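Local coordinates for uncharacterized protein (Staphylococcus aureus subsp. aureus, PDB 4H0A) that is of unknown function but belongs to the CAP (cysteine-rich secretory protein) family, pairing a CAP-associated N-terminal region with a CAP domain, at residues P124-D129 with D152-V157; S159-K164 with W289-I294; L177-P182 with T190-N195; K220-L225 with R298-K303; N237-A242 with G308-R313. All coordinates share one frame; numbering follows the deposited sequence.

How the contacts relate
Contact 1 and helix 174-180 of contact 3 belong to the CAP-associated N-terminal region; contact 3 brings the 190-195 loop against that helix. Contacts 1 and 3, their centres about 13 Å apart, touch where L177 and A178 pack on F126 and V128. Contacts 4 and 5, with centres about 23 Å apart, lie in the CAP region and use helix 293-299 and the following strand 306-312. Contact 2 ties the 159-164 loop to the CAP helices, joining the two parts, and shares helix 293-299 with contact 4, to which a D160-K220 salt bridge links it. Along the chain contacts 2, 4 and 5 interlock, contact 3 is nested within contact 2, and contact 1 closes before the others open.

Contact 1 of 5, residues P124-D129 with D152-V157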
# COMPACT_ATOMS: atom_id res chain seq x y z
N PRO A 124 -1.29 -1.88 -20.52
CA PRO A 124 -2.22 -0.74 -20.44
C PRO A 124 -1.51 0.56 -20.82
O PRO A 124 -0.33 0.76 -20.50
CB PRO A 124 -2.72 -0.76 -19.00
CG PRO A 124 -1.76 -1.57 -18.26
CD PRO A 124 -1.02 -2.46 -19.19
N SER A 125 -2.22 1.40 -21.57
CA SER A 125 -1.68 2.63 -22.13
C SER A 125 -2.66 3.79 -21.96
O SER A 125 -3.87 3.59 -22.06
CB SER A 125 -1.39 2.41 -23.61
OG SER A 125 -0.53 3.41 -24.14
N PHE A 126 -2.13 5.00 -21.74
CA PHE A 126 -2.96 6.19 -21.60
C PHE A 126 -2.11 7.44 -21.71
O PHE A 126 -0.88 7.35 -21.66
CB PHE A 126 -3.73 6.18 -20.26
CG PHE A 126 -2.84 6.07 -19.04
CD1 PHE A 126 -2.25 7.20 -18.49
CD2 PHE A 126 -2.62 4.85 -18.43
CE1 PHE A 126 -1.43 7.10 -17.36
CE2 PHE A 126 -1.80 4.75 -17.30
CZ PHE A 126 -1.21 5.88 -16.78
N LYS A 127 -2.76 8.61 -21.78
CA LYS A 127 -2.07 9.90 -21.81
C LYS A 127 -2.47 10.74 -20.61
O LYS A 127 -3.64 10.71 -20.23
CB LYS A 127 -2.37 10.68 -23.10
CG LYS A 127 -1.75 10.05 -24.34
CD LYS A 127 -1.83 10.99 -25.54
CE LYS A 127 -1.10 10.42 -26.74
NZ LYS A 127 -1.06 11.38 -27.87
N VAL A 128 -1.50 11.44 -20.00
CA VAL A 128 -1.72 12.38 -18.89
C VAL A 128 -1.17 13.71 -19.37
O VAL A 128 0.05 13.85 -19.46
CB VAL A 128 -1.07 11.93 -17.55
CG1 VAL A 128 -1.08 13.07 -16.53
CG2 VAL A 128 -1.77 10.71 -16.99
N ASP A 129 -2.07 14.66 -19.73
CA ASP A 129 -1.68 15.98 -20.22
C ASP A 129 -0.84 15.85 -21.53
O ASP A 129 0.17 16.54 -21.70
CB ASP A 129 -0.91 16.72 -19.10
CG ASP A 129 -0.62 18.18 -19.34
OD1 ASP A 129 -1.26 18.76 -20.23
OD2 ASP A 129 0.27 18.73 -18.65
N ASP A 152 -13.74 5.25 -17.30
CA ASP A 152 -12.60 6.17 -17.46
C ASP A 152 -11.60 6.09 -16.28
O ASP A 152 -10.63 6.85 -16.28
CB ASP A 152 -13.09 7.63 -17.60
N ILE A 153 -11.83 5.20 -15.29
CA ILE A 153 -10.91 5.08 -14.15
C ILE A 153 -10.30 3.69 -14.12
O ILE A 153 -10.65 2.83 -14.94
CB ILE A 153 -11.60 5.44 -12.80
CG1 ILE A 153 -12.79 4.50 -12.46
CG2 ILE A 153 -12.05 6.90 -12.84
CD1 ILE A 153 -13.18 4.55 -10.98
N TYR A 154 -9.35 3.48 -13.19
CA TYR A 154 -8.65 2.22 -13.05
C TYR A 154 -8.82 1.64 -11.67
O TYR A 154 -9.18 2.35 -10.72
CB TYR A 154 -7.15 2.41 -13.34
CG TYR A 154 -6.88 2.76 -14.78
CD1 TYR A 154 -7.01 4.07 -15.23
CD2 TYR A 154 -6.56 1.78 -15.71
CE1 TYR A 154 -6.79 4.40 -16.57
CE2 TYR A 154 -6.34 2.10 -17.05
CZ TYR A 154 -6.47 3.41 -17.48
OH TYR A 154 -6.26 3.76 -18.79
N ALA A 155 -8.54 0.35 -11.56
CA ALA A 155 -8.54 -0.35 -10.29
C ALA A 155 -7.34 -1.25 -10.23
O ALA A 155 -7.03 -1.93 -11.21
CB ALA A 155 -9.80 -1.17 -10.10
N GLN A 156 -6.63 -1.22 -9.10
CA GLN A 156 -5.55 -2.14 -8.80
C GLN A 156 -6.13 -3.14 -7.84
O GLN A 156 -6.59 -2.73 -6.77
CB GLN A 156 -4.35 -1.42 -8.20
CG GLN A 156 -3.72 -0.38 -9.12
CD GLN A 156 -2.49 0.13 -8.46
OE1 GLN A 156 -2.54 1.04 -7.64
NE2 GLN A 156 -1.39 -0.59 -8.62
N VAL A 157 -6.20 -4.41 -8.23
CA VAL A 157 -6.76 -5.48 -7.40
C VAL A 157 -5.61 -6.26 -6.79
O VAL A 157 -4.89 -6.94 -7.51
CB VAL A 157 -7.70 -6.39 -8.23
CG1 VAL A 157 -8.41 -7.40 -7.33
CG2 VAL A 157 -8.71 -5.55 -9.01
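F126 and Y154 meet between two separate antiparallel sheets of the CAP-associated N-terminal region: F126 sits on edge strand 125-128 of a three-stranded sheet, Y154 on strand 153-159 of a seven-stranded one. No hydrogen bond links the two segments, whose nearest CA atoms, those of F126 and D152, are 10.5 Å apart; the aromatic side chains bridge the gap. The rings are inclined at 50° with centroids 5.8 Å apart, an oblique aromatic pair. Y154 reaches across with its phenol end, and its ring carbon CZ lies 4.2 Å from F126 CD2. F126 has CG between its backbone N and carbonyl carbon (chi1 57°), and its ring packs there with L177 and K174 of helix 174-180 and with F135 of the neighbouring strand. Y154 is held in its sheet by backbone pairing with L172, while F126 pairs with Y133, and both aromatic residues are buried. The carbonyl of S125 takes a lesser part, its O 4.1 Å from Y154 OH. That same OH comes to 3.8 Å from F126 CB and is equally close to the ring carbon CD2.

Contact 2 of 5, residues S159-K164 with W289-I294; sequences SDQQSK and WMNSDI
Q161 and N291 bring the two backbones within 5.8 Å, CA to CA, where the turn after strand 153-159 faces the break between helices 282-290 and 293-299. N291 is the first residue to leave helical geometry, and S292 follows as the N-cap of the next helix. On the other side the chain bends through 161-163 with helical phi/psi, and D160 OD2 fixes the bend. It accepts from S163 N at 2.9 Å with an N-H...O angle of 165°, an Asx motif, and from S163 OG at 2.7 Å; the two donors arrive from opposite faces of the carboxylate plane. The loop belongs to the CAP-associated N-terminal region and the helices to the CAP domain, which makes this an interface between the two parts of the protein. K220 adds a salt bridge to the doubly held D160 OD2. The other oxygen, OD1, is approached by the selenomethionine methyl, M290 CE, at 3.1 Å; the chain of M290 folds back at chi2 (-69°) and chi3 to bring it there. The amide planes of Q161 and N291 stand 82° apart, and Q161 CB lies 3.6 Å from N291 OD1. N291 ND2 donates to H287 O, while its OD1 bonds to T144 OG1.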
# COMPACT_ATOMS: atom_id res chain seq x y z
N SER A 159 -4.10 -9.27 -4.72
CA SER A 159 -4.43 -10.65 -4.33
C SER A 159 -3.28 -11.30 -3.63
O SER A 159 -2.13 -10.90 -3.80
CB SER A 159 -4.79 -11.51 -5.54
OG SER A 159 -5.85 -10.95 -6.30
N ASP A 160 -3.60 -12.35 -2.89
CA ASP A 160 -2.63 -13.11 -2.14
C ASP A 160 -2.02 -14.18 -3.05
O ASP A 160 -2.76 -14.86 -3.77
CB ASP A 160 -3.35 -13.74 -0.94
CG ASP A 160 -2.46 -14.20 0.19
OD1 ASP A 160 -1.58 -13.43 0.61
OD2 ASP A 160 -2.66 -15.34 0.68
N GLN A 161 -0.70 -14.33 -3.04
CA GLN A 161 -0.03 -15.33 -3.88
C GLN A 161 -0.31 -16.75 -3.35
O GLN A 161 -0.29 -17.71 -4.12
CB GLN A 161 1.49 -15.05 -3.94
CG GLN A 161 2.15 -15.43 -5.26
CD GLN A 161 3.58 -14.92 -5.30
OE1 GLN A 161 4.38 -15.18 -4.40
NE2 GLN A 161 3.94 -14.18 -6.35
N GLN A 162 -0.61 -16.88 -2.03
CA GLN A 162 -0.90 -18.16 -1.38
C GLN A 162 -2.39 -18.52 -1.46
O GLN A 162 -2.72 -19.57 -1.99
CB GLN A 162 -0.46 -18.15 0.10
CG GLN A 162 0.98 -18.60 0.30
CD GLN A 162 1.13 -20.09 0.21
OE1 GLN A 162 1.70 -20.63 -0.75
NE2 GLN A 162 0.61 -20.80 1.20
N SER A 163 -3.28 -17.67 -0.91
CA SER A 163 -4.72 -17.97 -0.93
C SER A 163 -5.39 -17.64 -2.27
O SER A 163 -6.46 -18.19 -2.53
CB SER A 163 -5.44 -17.24 0.20
OG SER A 163 -5.30 -15.83 0.12
N LYS A 164 -4.79 -16.77 -3.10
CA LYS A 164 -5.35 -16.35 -4.39
C LYS A 164 -6.71 -15.65 -4.22
O LYS A 164 -7.55 -15.70 -5.11
CB LYS A 164 -5.43 -17.54 -5.37
CG LYS A 164 -4.10 -18.29 -5.49
CD LYS A 164 -3.96 -19.03 -6.81
CE LYS A 164 -2.64 -19.74 -6.92
NZ LYS A 164 -2.42 -20.29 -8.29
N TRP A 289 5.85 -7.08 -0.22
CA TRP A 289 6.14 -7.93 0.94
C TRP A 289 5.20 -9.14 0.98
O TRP A 289 5.65 -10.26 1.23
CB TRP A 289 6.05 -7.14 2.26
CG TRP A 289 7.16 -6.15 2.46
CD1 TRP A 289 8.23 -5.93 1.65
CD2 TRP A 289 7.29 -5.23 3.55
NE1 TRP A 289 9.04 -4.95 2.18
CE2 TRP A 289 8.46 -4.47 3.32
CE3 TRP A 289 6.53 -4.96 4.69
CZ2 TRP A 289 8.91 -3.50 4.22
CZ3 TRP A 289 6.98 -4.00 5.59
CH2 TRP A 289 8.15 -3.28 5.35
N MSE A 290 3.90 -8.94 0.67
CA MSE A 290 2.91 -10.02 0.65
C MSE A 290 3.23 -11.07 -0.45
O MSE A 290 2.79 -12.21 -0.32
CB MSE A 290 1.49 -9.47 0.40
CG MSE A 290 0.88 -8.66 1.58
SE MSE A 290 0.46 -9.73 3.12
CE MSE A 290 -0.78 -11.00 2.37
N ASN A 291 3.97 -10.69 -1.52
CA ASN A 291 4.30 -11.61 -2.62
C ASN A 291 5.74 -12.15 -2.53
O ASN A 291 6.24 -12.73 -3.48
CB ASN A 291 4.03 -10.93 -3.96
CG ASN A 291 2.54 -10.84 -4.23
OD1 ASN A 291 2.00 -11.62 -4.99
ND2 ASN A 291 1.83 -9.95 -3.55
N SER A 292 6.36 -12.02 -1.34
CA SER A 292 7.65 -12.58 -1.00
C SER A 292 7.41 -13.47 0.21
O SER A 292 7.04 -12.94 1.26
CB SER A 292 8.66 -11.48 -0.72
OG SER A 292 9.83 -11.99 -0.10
N ASP A 293 7.53 -14.80 0.07
CA ASP A 293 7.25 -15.77 1.14
C ASP A 293 7.90 -15.40 2.47
O ASP A 293 7.24 -15.43 3.51
CB ASP A 293 7.71 -17.18 0.73
CG ASP A 293 7.45 -18.23 1.80
OD1 ASP A 293 6.26 -18.43 2.16
OD2 ASP A 293 8.43 -18.83 2.29
N ILE A 294 9.19 -15.02 2.43
CA ILE A 294 9.93 -14.69 3.65
C ILE A 294 9.33 -13.41 4.30
O ILE A 294 9.10 -13.40 5.51
CB ILE A 294 11.45 -14.53 3.35
CG1 ILE A 294 12.08 -15.84 2.78
CG2 ILE A 294 12.21 -14.07 4.59
CD1 ILE A 294 12.03 -17.09 3.69

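Contact 3 of 5, residues L177-P182 with T190-N195; sequences LADIEP and TSEEHN
One hydrogen bond joins the two segments: S191 OG donates to E181 OE1 at 2.7 Å, and OE1 receives it on its syn lone pair. E181 is the first residue beyond helix 174-180 and has positive phi. Its side chain, with CG opposite the backbone N at chi1 -167°, runs extended, which carries the carboxylate out to S191. A second kind of approach is between like charges. D179 OD2 and E192 OE1 stand 3.3 Å apart, two acceptors with their carboxylate planes turned 77° against each other and their side chains crossing at about a right angle. Such closeness, with D67 bringing another carboxylate near D179, may raise the pKa of one acid, unless H194, whose charge is not seen, offsets it. In the fold, the loop between strand 184-185 and helix 201-219 runs past the C-terminal turn of helix 174-180, a helix of the CAP-associated N-terminal region. Van der Waals contact is modest: the A178 methyl CB lies 3.5 Å from E192 OE2, and Y133 of strand 131-136 touches both residues. D179 O sits at the edge of the H194 ring, near its plane, 3.7 Å from CE1, while ND1 of the imidazole bonds to D67 OD2. Two polar backbone atoms buried here, A178 O and E192 N, have no partner in the model.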
# COMPACT_ATOMS: atom_id res chain seq x y z
N LEU A 177 -2.19 7.16 -11.14
CA LEU A 177 -1.45 5.99 -11.59
C LEU A 177 -0.08 6.41 -12.19
O LEU A 177 0.93 5.80 -11.85
CB LEU A 177 -2.30 5.23 -12.62
CG LEU A 177 -1.90 3.82 -12.96
CD1 LEU A 177 -1.98 2.90 -11.77
CD2 LEU A 177 -2.79 3.27 -14.05
N ALA A 178 -0.03 7.47 -13.00
CA ALA A 178 1.24 7.96 -13.56
C ALA A 178 2.17 8.50 -12.45
O ALA A 178 3.39 8.32 -12.52
CB ALA A 178 0.99 9.07 -14.57
N ASP A 179 1.59 9.15 -11.44
CA ASP A 179 2.36 9.69 -10.33
C ASP A 179 2.93 8.55 -9.45
O ASP A 179 4.12 8.57 -9.15
CB ASP A 179 1.48 10.64 -9.52
CG ASP A 179 2.25 11.50 -8.55
OD1 ASP A 179 2.45 11.06 -7.40
OD2 ASP A 179 2.63 12.63 -8.92
N ILE A 180 2.11 7.56 -9.07
CA ILE A 180 2.57 6.43 -8.26
C ILE A 180 3.54 5.57 -9.07
O ILE A 180 4.56 5.15 -8.51
CB ILE A 180 1.40 5.54 -7.72
CG1 ILE A 180 0.57 6.32 -6.72
CG2 ILE A 180 1.94 4.23 -7.09
CD1 ILE A 180 -0.69 5.62 -6.23
N GLU A 181 3.22 5.31 -10.36
CA GLU A 181 4.02 4.45 -11.25
C GLU A 181 4.24 3.07 -10.59
O GLU A 181 5.38 2.71 -10.29
CB GLU A 181 5.34 5.17 -11.59
CG GLU A 181 6.13 4.56 -12.73
CD GLU A 181 7.48 5.22 -12.93
OE1 GLU A 181 7.54 6.47 -12.90
OE2 GLU A 181 8.48 4.49 -13.13
N PRO A 182 3.17 2.31 -10.27
CA PRO A 182 3.36 1.03 -9.56
C PRO A 182 3.87 -0.13 -10.42
O PRO A 182 4.16 -1.19 -9.86
CB PRO A 182 1.98 0.72 -8.97
CG PRO A 182 1.02 1.64 -9.63
CD PRO A 182 1.74 2.57 -10.55
N THR A 190 8.62 7.95 -19.94
CA THR A 190 9.57 8.60 -19.03
C THR A 190 8.92 8.78 -17.67
O THR A 190 7.77 9.21 -17.59
CB THR A 190 10.03 9.96 -19.61
OG1 THR A 190 10.52 9.77 -20.94
CG2 THR A 190 11.10 10.63 -18.76
N SER A 191 9.65 8.44 -16.59
CA SER A 191 9.15 8.57 -15.22
C SER A 191 8.98 10.05 -14.84
O SER A 191 9.81 10.88 -15.23
CB SER A 191 10.11 7.87 -14.25
OG SER A 191 9.71 8.02 -12.89
N GLU A 192 7.91 10.38 -14.10
CA GLU A 192 7.64 11.76 -13.67
C GLU A 192 8.68 12.28 -12.69
O GLU A 192 9.21 11.50 -11.89
CB GLU A 192 6.26 11.88 -12.99
CG GLU A 192 5.06 11.81 -13.92
CD GLU A 192 3.72 12.11 -13.27
OE1 GLU A 192 3.70 12.43 -12.06
OE2 GLU A 192 2.69 12.04 -13.98
N GLU A 193 8.93 13.60 -12.71
CA GLU A 193 9.82 14.26 -11.75
C GLU A 193 8.97 14.62 -10.54
O GLU A 193 7.77 14.84 -10.68
CB GLU A 193 10.49 15.49 -12.36
CG GLU A 193 11.44 15.16 -13.51
CD GLU A 193 12.18 16.34 -14.11
OE1 GLU A 193 12.14 17.44 -13.51
OE2 GLU A 193 12.81 16.15 -15.18
N HIS A 194 9.57 14.65 -9.34
CA HIS A 194 8.82 14.93 -8.11
C HIS A 194 9.43 16.06 -7.31
O HIS A 194 10.66 16.22 -7.27
CB HIS A 194 8.75 13.67 -7.24
CG HIS A 194 8.18 12.49 -7.97
ND1 HIS A 194 6.82 12.27 -8.02
CD2 HIS A 194 8.80 11.54 -8.70
CE1 HIS A 194 6.65 11.18 -8.76
NE2 HIS A 194 7.82 10.70 -9.18
N ASN A 195 8.57 16.85 -6.64
CA ASN A 195 9.02 17.96 -5.79
C ASN A 195 9.37 17.40 -4.40
O ASN A 195 9.14 16.22 -4.13
CB ASN A 195 7.97 19.09 -5.73
CG ASN A 195 6.67 18.78 -5.00
OD1 ASN A 195 6.32 17.63 -4.74
ND2 ASN A 195 5.89 19.82 -4.70

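Contact 4 of 5, residues K220-L225 with R298-K303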
# COMPACT_ATOMS: atom_id res chain seq x y z
N LYS A 220 -6.62 -12.25 7.80
CA LYS A 220 -6.24 -13.65 8.06
C LYS A 220 -6.61 -14.10 9.49
O LYS A 220 -6.18 -15.18 9.90
CB LYS A 220 -4.74 -13.85 7.82
CG LYS A 220 -4.22 -13.32 6.47
CD LYS A 220 -5.01 -13.82 5.26
CE LYS A 220 -4.38 -13.38 3.95
NZ LYS A 220 -3.28 -14.28 3.50
N GLY A 221 -7.42 -13.33 10.21
CA GLY A 221 -7.84 -13.69 11.56
C GLY A 221 -6.76 -13.60 12.63
O GLY A 221 -6.91 -14.19 13.70
N LEU A 222 -5.67 -12.84 12.36
CA LEU A 222 -4.56 -12.66 13.30
C LEU A 222 -4.77 -11.44 14.15
O LEU A 222 -5.45 -10.50 13.72
CB LEU A 222 -3.23 -12.52 12.56
CG LEU A 222 -2.82 -13.67 11.66
CD1 LEU A 222 -1.67 -13.27 10.77
CD2 LEU A 222 -2.46 -14.89 12.48
N LYS A 223 -4.15 -11.41 15.34
CA LYS A 223 -4.23 -10.27 16.24
C LYS A 223 -3.38 -9.13 15.68
O LYS A 223 -2.31 -9.39 15.11
CB LYS A 223 -3.76 -10.64 17.66
CG LYS A 223 -4.64 -11.66 18.35
CD LYS A 223 -4.16 -11.96 19.76
CE LYS A 223 -5.00 -13.01 20.46
NZ LYS A 223 -4.52 -13.26 21.84
N PRO A 224 -3.82 -7.86 15.79
CA PRO A 224 -2.97 -6.76 15.30
C PRO A 224 -1.74 -6.58 16.18
O PRO A 224 -1.79 -6.89 17.37
CB PRO A 224 -3.91 -5.55 15.37
CG PRO A 224 -4.87 -5.87 16.43
CD PRO A 224 -5.04 -7.36 16.45
N LEU A 225 -0.63 -6.12 15.61
CA LEU A 225 0.60 -5.90 16.37
C LEU A 225 0.54 -4.55 17.05
O LEU A 225 0.03 -3.59 16.46
CB LEU A 225 1.83 -5.99 15.46
CG LEU A 225 1.97 -7.28 14.66
CD1 LEU A 225 3.19 -7.25 13.79
CD2 LEU A 225 2.01 -8.50 15.56
N ARG A 298 6.59 -13.07 7.86
CA ARG A 298 6.83 -12.16 8.98
C ARG A 298 5.60 -11.30 9.26
O ARG A 298 5.20 -11.17 10.41
CB ARG A 298 8.06 -11.27 8.73
CG ARG A 298 9.38 -12.03 8.79
CD ARG A 298 10.45 -11.36 7.98
NE ARG A 298 11.70 -12.12 7.95
CZ ARG A 298 12.73 -11.87 7.15
NH1 ARG A 298 12.68 -10.86 6.28
NH2 ARG A 298 13.81 -12.64 7.19
N LEU A 299 4.99 -10.71 8.20
CA LEU A 299 3.78 -9.88 8.35
C LEU A 299 2.64 -10.67 8.98
O LEU A 299 1.92 -10.14 9.83
CB LEU A 299 3.29 -9.35 6.99
CG LEU A 299 4.01 -8.16 6.38
CD1 LEU A 299 3.58 -7.98 4.94
CD2 LEU A 299 3.74 -6.89 7.15
N LEU A 300 2.46 -11.92 8.55
CA LEU A 300 1.37 -12.79 9.01
C LEU A 300 1.82 -13.81 10.06
O LEU A 300 1.19 -14.86 10.20
CB LEU A 300 0.78 -13.53 7.80
CG LEU A 300 0.42 -12.67 6.60
CD1 LEU A 300 -0.05 -13.53 5.45
CD2 LEU A 300 -0.63 -11.61 6.98
N ASN A 301 2.87 -13.49 10.84
CA ASN A 301 3.34 -14.41 11.87
C ASN A 301 2.43 -14.32 13.09
O ASN A 301 2.28 -13.24 13.66
CB ASN A 301 4.77 -14.07 12.25
CG ASN A 301 5.50 -15.22 12.88
OD1 ASN A 301 4.93 -15.97 13.68
ND2 ASN A 301 6.77 -15.38 12.56
N SER A 302 1.82 -15.44 13.50
CA SER A 302 0.94 -15.46 14.66
C SER A 302 1.71 -15.24 15.98
O SER A 302 1.10 -14.81 16.96
CB SER A 302 0.18 -16.78 14.73
OG SER A 302 1.07 -17.88 14.75
N LYS A 303 3.02 -15.56 16.02
CA LYS A 303 3.80 -15.44 17.25
C LYS A 303 4.17 -13.98 17.58
O LYS A 303 4.25 -13.66 18.77
CB LYS A 303 5.07 -16.31 17.19
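L222 and L300 both set CG opposite the carbonyl carbon (chi1 -59° and -50°), and K220 starts in the same way; bends at chi2 and chi4 then fold the lysine along L300, while L222 comes to the same residue with its CD1. L222 sends its two methyls to different targets. CD1 lies over the backbone of L300, 3.3 Å from its O and 3.9 Å from its CB, while CD2 rests 4.0 Å from S302 CB. K220 lies obliquely across the L300 side chain: its CG is 4.0 Å from L300 CD2, and NZ passes CD1 at 3.8 Å on the way to its salt bridge with D160. In the CAP domain this joins the loop leaving helix 201-219 to the end of helix 293-299. G221, of positive phi, closes the first helix in a Schellman motif, and N301 OD1 makes an Asx turn beyond the second, accepting from K303 N at 3.0 Å. R217 adds a polar clasp with hydrogen bonds to K223 O, L299 O and N301 O. Across the two segments themselves there is no hydrogen bond: the direct contact is van der Waals, with both CG and NZ of K220 against L300 methyls, and the polar link between the segments is indirect, through R217.

Contact 5 of 5, residues N237-A242 with G308-R313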
# COMPACT_ATOMS: atom_id res chain seq x y z
N ASN A 237 17.38 4.24 13.63
CA ASN A 237 18.85 4.22 13.69
C ASN A 237 19.43 3.22 12.72
O ASN A 237 20.44 3.52 12.08
CB ASN A 237 19.36 3.87 15.10
CG ASN A 237 19.45 5.05 16.01
OD1 ASN A 237 19.53 6.19 15.57
ND2 ASN A 237 19.46 4.81 17.31
N ASN A 238 18.81 2.05 12.60
CA ASN A 238 19.28 1.01 11.68
C ASN A 238 19.19 1.52 10.25
O ASN A 238 20.12 1.35 9.47
CB ASN A 238 18.48 -0.28 11.85
CG ASN A 238 19.07 -1.49 11.19
OD1 ASN A 238 20.23 -1.51 10.77
ND2 ASN A 238 18.29 -2.56 11.14
N LEU A 239 18.11 2.23 9.94
CA LEU A 239 17.92 2.78 8.60
C LEU A 239 18.89 3.91 8.31
O LEU A 239 19.49 3.94 7.24
CB LEU A 239 16.48 3.27 8.44
CG LEU A 239 16.01 3.53 7.03
CD1 LEU A 239 16.29 2.33 6.15
CD2 LEU A 239 14.52 3.83 7.02
N TYR A 240 19.06 4.82 9.28
CA TYR A 240 20.00 5.94 9.16
C TYR A 240 21.44 5.42 9.02
O TYR A 240 22.18 5.91 8.16
CB TYR A 240 19.88 6.85 10.39
CG TYR A 240 20.63 8.16 10.25
CD1 TYR A 240 21.97 8.25 10.61
CD2 TYR A 240 20.00 9.30 9.78
CE1 TYR A 240 22.67 9.45 10.47
CE2 TYR A 240 20.69 10.51 9.64
CZ TYR A 240 22.02 10.58 10.01
OH TYR A 240 22.69 11.78 9.87
N GLU A 241 21.84 4.43 9.85
CA GLU A 241 23.19 3.86 9.81
C GLU A 241 23.43 3.06 8.53
O GLU A 241 24.56 3.04 8.03
CB GLU A 241 23.48 2.95 11.03
CG GLU A 241 23.81 3.73 12.29
CD GLU A 241 25.23 4.25 12.36
OE1 GLU A 241 26.17 3.42 12.39
OE2 GLU A 241 25.41 5.49 12.41
N ALA A 242 22.40 2.37 8.01
CA ALA A 242 22.52 1.57 6.78
C ALA A 242 22.77 2.45 5.54
O ALA A 242 23.48 2.01 4.64
CB ALA A 242 21.28 0.73 6.58
N GLY A 308 7.67 -2.03 15.14
CA GLY A 308 8.17 -0.66 15.12
C GLY A 308 8.94 -0.46 13.84
O GLY A 308 9.65 -1.36 13.42
N GLY A 309 8.75 0.67 13.20
CA GLY A 309 9.41 0.90 11.93
C GLY A 309 9.84 2.32 11.69
O GLY A 309 9.81 3.15 12.60
N ASP A 310 10.27 2.57 10.47
CA ASP A 310 10.65 3.90 10.04
C ASP A 310 10.48 4.02 8.54
O ASP A 310 10.58 3.03 7.82
CB ASP A 310 12.10 4.23 10.43
CG ASP A 310 12.45 5.70 10.26
OD1 ASP A 310 11.58 6.56 10.50
OD2 ASP A 310 13.59 6.00 9.88
N VAL A 311 10.16 5.23 8.08
CA VAL A 311 10.05 5.56 6.66
C VAL A 311 10.86 6.82 6.43
O VAL A 311 10.55 7.83 7.05
CB VAL A 311 8.57 5.75 6.21
CG1 VAL A 311 8.51 6.16 4.73
CG2 VAL A 311 7.76 4.49 6.47
N MSE A 312 11.90 6.78 5.60
CA MSE A 312 12.62 8.01 5.27
C MSE A 312 13.01 7.96 3.82
O MSE A 312 13.77 7.08 3.40
CB MSE A 312 13.82 8.35 6.17
CG MSE A 312 14.59 7.19 6.70
SE MSE A 312 16.20 7.82 7.66
CE MSE A 312 15.34 8.98 9.02
N ARG A 313 12.43 8.91 3.05
CA ARG A 313 12.63 9.12 1.62
C ARG A 313 12.19 7.86 0.86
O ARG A 313 11.00 7.53 0.90
CB ARG A 313 14.08 9.57 1.30
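L239 reaches from helix 229-242 to strand 306-312, its CD2 touching both D310 and M312. The leucine places CG opposite its backbone N (chi1 -165°) and then turns at chi2 to 51°, which lays CD2 against the strand. There it meets the selenomethionine M312 at CG, 3.4 Å away, closer than carbon atoms usually pack, with L239 CG at 3.9 Å from the same atom. The leucine and selenomethionine chains run alongside one another, head to tail. M312 has an unusual first torsion, 34°, which with an extended chi2 takes SE to 4.5 Å from Y240 N; the bend at chi3 only turns the methyl CE. This is a helix packed on a sheet within the CAP domain, whose alpha-beta-alpha sandwich encloses its central sheet between helices. The short segments have axes 8.8 Å apart at their closest approach. On the strand D310 and M312 both direct CB toward the helix, whereas the CB of V311 between them points away from it, and the valine side chain packs on Q205 and L206 of helix 201-219. D310 brings OD2 to 3.7 Å from L239 CD2, its side chain crossing that of the leucine at a slant; this is a carboxylate oxygen beside a methyl. F252 and Y315 also pack on L239.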